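Local coordinates for protein fructokinase (Vibrio cholerae serotype O1, PDB 5EY7) that catalyses, as a fructokinase of the PfkB carbohydrate kinase family, the ATP-dependent phosphorylation of fructose, at residues M18-L23 against R60-G65; L31-Q36 against V101-D106; A53-S58 against E83-Q88. All coordinates share one frame; numbering follows the deposited sequence.

Interaction 1 of 3, residues M18-L23 against R60-G65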
# COMPACT_ATOMS: atom_id res chain seq x y z
N MET A 18 -37.08 -10.82 -6.70
CA MET A 18 -37.14 -9.44 -6.23
C MET A 18 -36.04 -8.60 -6.86
O MET A 18 -35.26 -9.10 -7.67
CB MET A 18 -37.07 -9.40 -4.70
CG MET A 18 -37.71 -10.60 -4.01
SD MET A 18 -39.43 -10.92 -4.50
CE MET A 18 -40.33 -10.06 -3.22
N SER A 19 -35.97 -7.32 -6.49
CA SER A 19 -35.09 -6.37 -7.18
C SER A 19 -33.60 -6.63 -6.99
O SER A 19 -33.11 -6.77 -5.87
CB SER A 19 -35.41 -4.94 -6.72
OG SER A 19 -36.77 -4.63 -6.94
N ARG A 20 -32.88 -6.68 -8.11
CA ARG A 20 -31.44 -6.81 -8.10
C ARG A 20 -30.79 -5.50 -7.67
O ARG A 20 -31.23 -4.42 -8.07
CB ARG A 20 -30.93 -7.23 -9.48
CG ARG A 20 -29.42 -7.32 -9.58
CD ARG A 20 -28.97 -7.10 -11.01
NE ARG A 20 -28.94 -8.32 -11.80
CZ ARG A 20 -29.14 -8.37 -13.11
NH1 ARG A 20 -29.41 -7.26 -13.78
NH2 ARG A 20 -29.09 -9.54 -13.75
N VAL A 21 -29.73 -5.59 -6.87
CA VAL A 21 -29.01 -4.40 -6.43
C VAL A 21 -27.60 -4.36 -7.02
O VAL A 21 -26.78 -5.23 -6.75
CB VAL A 21 -28.91 -4.33 -4.90
CG1 VAL A 21 -28.13 -3.08 -4.48
CG2 VAL A 21 -30.30 -4.33 -4.29
N TRP A 22 -27.34 -3.35 -7.84
CA TRP A 22 -26.04 -3.18 -8.46
C TRP A 22 -25.10 -2.41 -7.54
O TRP A 22 -25.52 -1.46 -6.89
CB TRP A 22 -26.17 -2.45 -9.80
CG TRP A 22 -26.73 -3.29 -10.89
CD1 TRP A 22 -28.01 -3.28 -11.35
CD2 TRP A 22 -26.02 -4.26 -11.65
NE1 TRP A 22 -28.15 -4.19 -12.36
CE2 TRP A 22 -26.94 -4.82 -12.57
CE3 TRP A 22 -24.71 -4.74 -11.66
CZ2 TRP A 22 -26.58 -5.81 -13.48
CZ3 TRP A 22 -24.35 -5.72 -12.56
CH2 TRP A 22 -25.29 -6.24 -13.46
N LEU A 23 -23.85 -2.83 -7.49
CA LEU A 23 -22.86 -2.14 -6.67
C LEU A 23 -21.57 -1.89 -7.45
O LEU A 23 -21.11 -2.73 -8.22
CB LEU A 23 -22.56 -2.95 -5.41
CG LEU A 23 -23.78 -3.04 -4.49
CD1 LEU A 23 -24.46 -4.40 -4.59
CD2 LEU A 23 -23.44 -2.72 -3.05
N ARG A 60 -30.52 -10.32 -3.80
CA ARG A 60 -29.87 -10.44 -5.10
C ARG A 60 -29.01 -9.20 -5.38
O ARG A 60 -29.54 -8.12 -5.66
CB ARG A 60 -30.90 -10.63 -6.20
CG ARG A 60 -30.32 -10.90 -7.58
CD ARG A 60 -31.26 -11.75 -8.43
NE ARG A 60 -32.54 -11.09 -8.68
CZ ARG A 60 -32.86 -10.46 -9.81
NH1 ARG A 60 -31.99 -10.41 -10.81
NH2 ARG A 60 -34.04 -9.88 -9.94
N SER A 61 -27.70 -9.37 -5.30
CA SER A 61 -26.78 -8.26 -5.53
C SER A 61 -25.73 -8.61 -6.58
O SER A 61 -25.28 -9.75 -6.67
CB SER A 61 -26.10 -7.86 -4.23
OG SER A 61 -25.35 -8.93 -3.70
N ALA A 62 -25.35 -7.62 -7.38
CA ALA A 62 -24.32 -7.80 -8.40
C ALA A 62 -23.30 -6.68 -8.31
O ALA A 62 -23.59 -5.59 -7.82
CB ALA A 62 -24.93 -7.86 -9.78
N PHE A 63 -22.10 -6.94 -8.82
CA PHE A 63 -21.01 -5.98 -8.76
C PHE A 63 -20.47 -5.69 -10.15
O PHE A 63 -20.14 -6.60 -10.89
CB PHE A 63 -19.89 -6.49 -7.86
CG PHE A 63 -18.71 -5.56 -7.78
CD1 PHE A 63 -17.68 -5.62 -8.71
CD2 PHE A 63 -18.63 -4.62 -6.76
CE1 PHE A 63 -16.60 -4.77 -8.63
CE2 PHE A 63 -17.55 -3.77 -6.68
CZ PHE A 63 -16.53 -3.84 -7.62
N PHE A 64 -20.37 -4.41 -10.48
CA PHE A 64 -19.61 -4.01 -11.66
C PHE A 64 -18.59 -2.96 -11.25
O PHE A 64 -18.90 -2.03 -10.51
CB PHE A 64 -20.54 -3.49 -12.77
CG PHE A 64 -21.03 -2.08 -12.58
CD1 PHE A 64 -22.21 -1.83 -11.89
CD2 PHE A 64 -20.33 -1.01 -13.11
CE1 PHE A 64 -22.67 -0.53 -11.73
CE2 PHE A 64 -20.79 0.29 -12.95
CZ PHE A 64 -21.96 0.53 -12.26
N GLY A 65 -17.35 -3.15 -11.69
CA GLY A 65 -16.27 -2.28 -11.28
C GLY A 65 -14.94 -2.74 -11.84
O GLY A 65 -14.89 -3.59 -12.72

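Interaction 2 of 3, residues L31-Q36 against V101-D106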
# COMPACT_ATOMS: atom_id res chain seq x y z
N LEU A 31 -5.90 -4.80 5.54
CA LEU A 31 -4.90 -5.43 6.38
C LEU A 31 -5.09 -5.00 7.83
O LEU A 31 -4.75 -3.88 8.20
CB LEU A 31 -3.50 -5.08 5.90
CG LEU A 31 -3.20 -5.46 4.45
CD1 LEU A 31 -1.88 -4.88 3.98
CD2 LEU A 31 -3.22 -6.98 4.28
N ILE A 32 -5.66 -5.89 8.64
CA ILE A 32 -6.03 -5.55 10.00
C ILE A 32 -5.08 -6.20 11.01
O ILE A 32 -4.80 -7.40 10.92
CB ILE A 32 -7.49 -5.97 10.30
CG1 ILE A 32 -8.38 -5.64 9.09
CG2 ILE A 32 -8.01 -5.28 11.55
CD1 ILE A 32 -9.86 -5.66 9.39
N PRO A 33 -4.59 -5.40 11.98
CA PRO A 33 -3.58 -5.87 12.94
C PRO A 33 -4.02 -7.07 13.76
O PRO A 33 -5.05 -7.02 14.44
CB PRO A 33 -3.39 -4.65 13.86
CG PRO A 33 -3.75 -3.49 13.02
CD PRO A 33 -4.90 -3.98 12.18
N ASP A 34 -3.26 -8.15 13.67
CA ASP A 34 -3.45 -9.30 14.53
C ASP A 34 -2.20 -9.47 15.39
O ASP A 34 -1.28 -10.20 15.02
CB ASP A 34 -3.73 -10.56 13.72
CG ASP A 34 -4.82 -11.42 14.33
OD1 ASP A 34 -5.75 -10.85 14.94
OD2 ASP A 34 -4.74 -12.66 14.20
N GLY A 35 -2.18 -8.78 16.52
CA GLY A 35 -1.02 -8.78 17.39
C GLY A 35 -0.07 -7.64 17.07
O GLY A 35 -0.50 -6.54 16.73
N GLN A 36 1.23 -7.91 17.18
CA GLN A 36 2.25 -6.89 16.99
C GLN A 36 2.96 -7.00 15.64
O GLN A 36 3.48 -6.01 15.13
CB GLN A 36 3.28 -6.96 18.12
CG GLN A 36 3.02 -6.00 19.27
CD GLN A 36 3.85 -4.74 19.19
OE1 GLN A 36 4.38 -4.40 18.13
NE2 GLN A 36 3.99 -4.04 20.31
N VAL A 101 -5.89 -1.12 1.84
CA VAL A 101 -6.01 -0.26 3.01
C VAL A 101 -5.41 -0.91 4.25
O VAL A 101 -5.74 -2.05 4.57
CB VAL A 101 -7.48 0.11 3.29
CG1 VAL A 101 -7.63 0.66 4.71
CG2 VAL A 101 -7.99 1.11 2.27
N VAL A 102 -4.53 -0.19 4.92
CA VAL A 102 -3.95 -0.65 6.17
C VAL A 102 -4.60 0.07 7.34
O VAL A 102 -4.40 1.27 7.53
CB VAL A 102 -2.43 -0.42 6.23
CG1 VAL A 102 -1.88 -0.79 7.61
CG2 VAL A 102 -1.73 -1.22 5.14
N VAL A 103 -5.37 -0.67 8.12
CA VAL A 103 -5.98 -0.10 9.31
C VAL A 103 -5.03 -0.25 10.48
O VAL A 103 -4.47 -1.31 10.72
CB VAL A 103 -7.34 -0.75 9.63
CG1 VAL A 103 -7.31 -2.23 9.33
CG2 VAL A 103 -7.75 -0.50 11.08
N ASP A 104 -4.81 0.85 11.19
CA ASP A 104 -4.02 0.85 12.40
C ASP A 104 -4.89 1.43 13.49
O ASP A 104 -6.11 1.48 13.36
CB ASP A 104 -2.73 1.67 12.22
CG ASP A 104 -1.65 1.28 13.21
OD1 ASP A 104 -0.92 0.31 12.93
OD2 ASP A 104 -1.53 1.95 14.26
N LEU A 105 -4.27 1.87 14.58
CA LEU A 105 -5.00 2.60 15.60
C LEU A 105 -4.61 4.06 15.56
O LEU A 105 -3.51 4.41 15.13
CB LEU A 105 -4.74 2.02 16.99
CG LEU A 105 -5.29 0.62 17.28
CD1 LEU A 105 -5.49 0.45 18.77
CD2 LEU A 105 -6.59 0.38 16.52
N ASP A 106 -5.52 4.92 16.00
CA ASP A 106 -5.27 6.35 15.98
C ASP A 106 -5.45 6.93 17.37
O ASP A 106 -6.58 7.06 17.84
CB ASP A 106 -6.21 7.04 15.00
CG ASP A 106 -6.09 8.55 15.04
OD1 ASP A 106 -4.97 9.06 15.23
OD2 ASP A 106 -7.13 9.23 14.90

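Interaction 3 of 3, residues A53-S58 against E83-Q88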
# COMPACT_ATOMS: atom_id res chain seq x y z
N ALA A 53 -23.29 -8.06 2.10
CA ALA A 53 -24.29 -7.97 3.15
C ALA A 53 -25.69 -8.26 2.61
O ALA A 53 -26.52 -8.85 3.30
CB ALA A 53 -24.25 -6.59 3.80
N ILE A 54 -25.94 -7.84 1.38
CA ILE A 54 -27.23 -8.06 0.74
C ILE A 54 -27.40 -9.54 0.41
O ILE A 54 -28.45 -10.12 0.66
CB ILE A 54 -27.38 -7.22 -0.54
CG1 ILE A 54 -27.40 -5.73 -0.19
CG2 ILE A 54 -28.63 -7.60 -1.31
CD1 ILE A 54 -27.39 -4.83 -1.38
N ALA A 55 -26.35 -10.14 -0.15
CA ALA A 55 -26.37 -11.54 -0.53
C ALA A 55 -26.56 -12.45 0.69
O ALA A 55 -27.27 -13.44 0.62
CB ALA A 55 -25.10 -11.91 -1.26
N ARG A 56 -25.92 -12.09 1.80
CA ARG A 56 -26.02 -12.88 3.02
C ARG A 56 -27.42 -12.81 3.62
O ARG A 56 -27.80 -13.65 4.44
CB ARG A 56 -24.98 -12.42 4.04
CG ARG A 56 -23.74 -13.29 4.03
CD ARG A 56 -22.48 -12.44 4.24
NE ARG A 56 -21.98 -12.52 5.61
CZ ARG A 56 -20.84 -13.10 5.95
NH1 ARG A 56 -20.06 -13.65 5.02
NH2 ARG A 56 -20.47 -13.11 7.22
N LEU A 57 -28.21 -11.83 3.18
CA LEU A 57 -29.60 -11.71 3.62
C LEU A 57 -30.55 -12.38 2.62
O LEU A 57 -31.75 -12.10 2.62
CB LEU A 57 -29.98 -10.23 3.81
CG LEU A 57 -29.32 -9.50 4.98
CD1 LEU A 57 -29.76 -8.03 5.03
CD2 LEU A 57 -29.64 -10.19 6.30
N SER A 58 -29.99 -13.27 1.81
CA SER A 58 -30.69 -13.95 0.72
C SER A 58 -31.22 -12.98 -0.34
O SER A 58 -32.20 -13.27 -1.03
CB SER A 58 -31.85 -14.81 1.26
OG SER A 58 -32.93 -14.00 1.69
N GLU A 83 -19.95 -15.72 -2.13
CA GLU A 83 -20.76 -15.07 -1.09
C GLU A 83 -22.29 -14.85 -1.23
O GLU A 83 -22.95 -14.74 -0.19
CB GLU A 83 -20.12 -13.71 -0.78
CG GLU A 83 -20.29 -13.29 0.66
CD GLU A 83 -19.52 -14.16 1.64
OE1 GLU A 83 -18.48 -14.72 1.23
OE2 GLU A 83 -19.95 -14.27 2.81
N GLN A 84 -22.89 -14.79 -2.42
CA GLN A 84 -22.32 -15.09 -3.72
C GLN A 84 -22.75 -14.03 -4.74
O GLN A 84 -23.70 -14.23 -5.51
CB GLN A 84 -22.76 -16.48 -4.17
CG GLN A 84 -24.14 -16.88 -3.65
CD GLN A 84 -24.49 -18.32 -3.97
OE1 GLN A 84 -23.91 -18.92 -4.87
NE2 GLN A 84 -25.44 -18.87 -3.23
N VAL A 85 -22.04 -12.91 -4.74
CA VAL A 85 -22.35 -11.78 -5.61
C VAL A 85 -22.03 -12.08 -7.06
O VAL A 85 -21.01 -12.68 -7.37
CB VAL A 85 -21.56 -10.53 -5.17
CG1 VAL A 85 -22.03 -9.30 -5.96
CG2 VAL A 85 -21.71 -10.31 -3.69
N ASP A 86 -22.91 -11.66 -7.96
CA ASP A 86 -22.62 -11.68 -9.39
C ASP A 86 -21.50 -10.69 -9.68
O ASP A 86 -21.58 -9.52 -9.31
CB ASP A 86 -23.86 -11.35 -10.22
CG ASP A 86 -23.66 -11.57 -11.71
OD1 ASP A 86 -22.53 -11.41 -12.21
OD2 ASP A 86 -24.65 -11.91 -12.39
N CYS A 87 -20.45 -11.17 -10.34
CA CYS A 87 -19.35 -10.31 -10.76
C CYS A 87 -18.90 -10.65 -12.17
O CYS A 87 -17.71 -10.69 -12.46
CB CYS A 87 -18.18 -10.41 -9.77
SG CYS A 87 -17.81 -12.07 -9.22
N GLN A 88 -19.87 -10.90 -13.05
CA GLN A 88 -19.60 -11.06 -14.47
C GLN A 88 -19.01 -9.77 -15.02
O GLN A 88 -18.18 -9.79 -15.92
CB GLN A 88 -20.87 -11.43 -15.22
CG GLN A 88 -20.70 -11.50 -16.73
CD GLN A 88 -22.02 -11.68 -17.45
OE1 GLN A 88 -23.04 -11.12 -17.04
NE2 GLN A 88 -22.01 -12.44 -18.54

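Interaction 1 of 3, residues M18-L23 against R60-G65
Val21 and Ser61, Trp22 and Ala62, and Leu23 and Phe63 pair in parallel register, joining strands 21-24 and 61-68 inside the large sheet of the ribokinase-like fold. Four backbone hydrogen bonds run between them. Arg60 O receives Val21 N at 2.8 Å, Ala62 N reaches Val21 O, Leu23 N donates to Ala62 O, and Phe64 N closes the series on Leu23 O.

Apolar packing differs between the two faces. Ala62 CB sits over one face of the indole of Trp22, 3.9 Å from the centroid of the six-membered ring in a CH-pi contact; a methyl is small enough for the ring to lie across it. Trp22 CE3 lies at the edge of the Phe64 ring, 3.8 Å from Phe64 CD1, the side chains crossing at about a right angle. On the other face Leu23 CD1 rests on Ser61 CB under helix 46-56.

Charged groups gather where the strands begin. Arg60 has CG anti to the backbone N (chi1 -174°), and a bend at chi3 brings one guanidinium face against Arg20 CB, its plane 65° from that of Arg20. Its NH2 donates to Met18 O at 2.7 Å. Arg20 itself is salt-bridged to Glu137.

The chemistry implies a mostly apolar sheet core with its buried polar atoms paired, Ser61 OG with Ala51 O and Trp22 NE1 with Glu137, and its arginines at the more exposed start.

Interaction 2 of 3, residues L31-Q36 against V101-D106
Val103 meets Ile32 and Pro33 across two parallel strands through one methyl, and its side chain can be followed outward from CB. At CB the chain forks. CG1 lies between the backbone N and the carbonyl carbon (chi1 37°), a rotation that carries this methyl to the neighbouring strand. There CG1 meets Leu31 O at 3.2 Å. It also touches Ile32 CG1 at 3.6 Å, with Ile32 CB and CG2 close behind, and Pro33 CD is a looser neighbour. The other branch, CG2, stands anti to the backbone N, and Phe113 of strand 110-115 also packs on this valine. Two branches at CB suit a site that has to fill space close to the backbone.

Strands 28-33 and 100-106 are the inner pair of the small four-stranded sheet that PfkB sugar kinases use as a lid; strand 28-33 itself carries the fructose-binding Asp30, on which Val101 packs. Leu31 N donates to Val101 O at 2.9 Å in a nearly straight bond, N-H...O 171°, whereas Val103 N reaches Leu31 O at a longer 3.3 Å. Pro33 has no N-H to offer the next bond, and its CD instead lies 3.1 Å from Val103 O as the strands diverge.

On the other face Leu31 CD1 touches Val102 CG2 at 3.8 Å. Leu31 also packs on Leu31 of the second subunit, and Val102 on Phe72 of that subunit, which makes aliphatic residues apt on this side of the lid.

Interaction 3 of 3, residues A53-S58 against E83-Q88
Bends at chi2 (142°) and chi3 (101°) swing the Arg56 side chain toward Glu83, whose own chain folds at chi2 (68°) to present its carboxylate. Arg56 NH1 and Glu83 OE2 are modelled as a salt bridge, the carboxylate at the edge of the guanidinium, but the two atoms lie too close to be relied on, so both the pairing and its geometry are to be taken with caution. Arg56 also donates through NE to Leu312 O, a hold that would help fix the rotation of the guanidinium. Arginine suits the place because its length lets one guanidinium turn NE to Leu312 O and NH1 toward the Glu83 carboxylate.

Ala55, one residue earlier, points its methyl at the other segment: CB lies 3.7 Å from Glu83 O and 3.8 Å from Gln84 N. A small side chain lets helix 46-56 come close to this backbone, which is modelled with a cis peptide between Glu83 and Gln84. The helix closes in a Schellman motif, Gly59 N bonding Ile54 O and Ser58 N bonding Ala55 O, with Ser58 at positive phi as its C-prime residue. From here the chain enters strand 61-68, while 83-88 leads from helix 71-81 into the edge strand 86-93, as in the alpha/beta layering of ribokinase-like kinases.

Val85 CG2 makes a looser contact with Ala55 CB at 4.5 Å, and Val85 packs on Leu80 as well. Further along, Asp86 OD1 accepts from Gln88 N at 2.8 Å in an Asx turn.

Interactions 1 and 3 meet in the large sheet. Phe63 N probably bonds Asp86 O, setting strand 61-68 between strands 21-24 and 86-93, and Val21 packs on Ile54 of the helix that also carries Ala55 and Arg56. Interaction 1 is buried and rests on backbone bonding and aromatic packing; interaction 3 lies at the surface, where a helix methyl packs on a connecting segment and a charged pair, doubtful in detail, may join them. Interaction 2 stands apart, its centre about 30 Å from that of interaction 1, in the small lid sheet. It is buried too, but with fewer backbone bonds, and with aliphatic rather than aromatic contacts, and part of its cover comes from the second subunit.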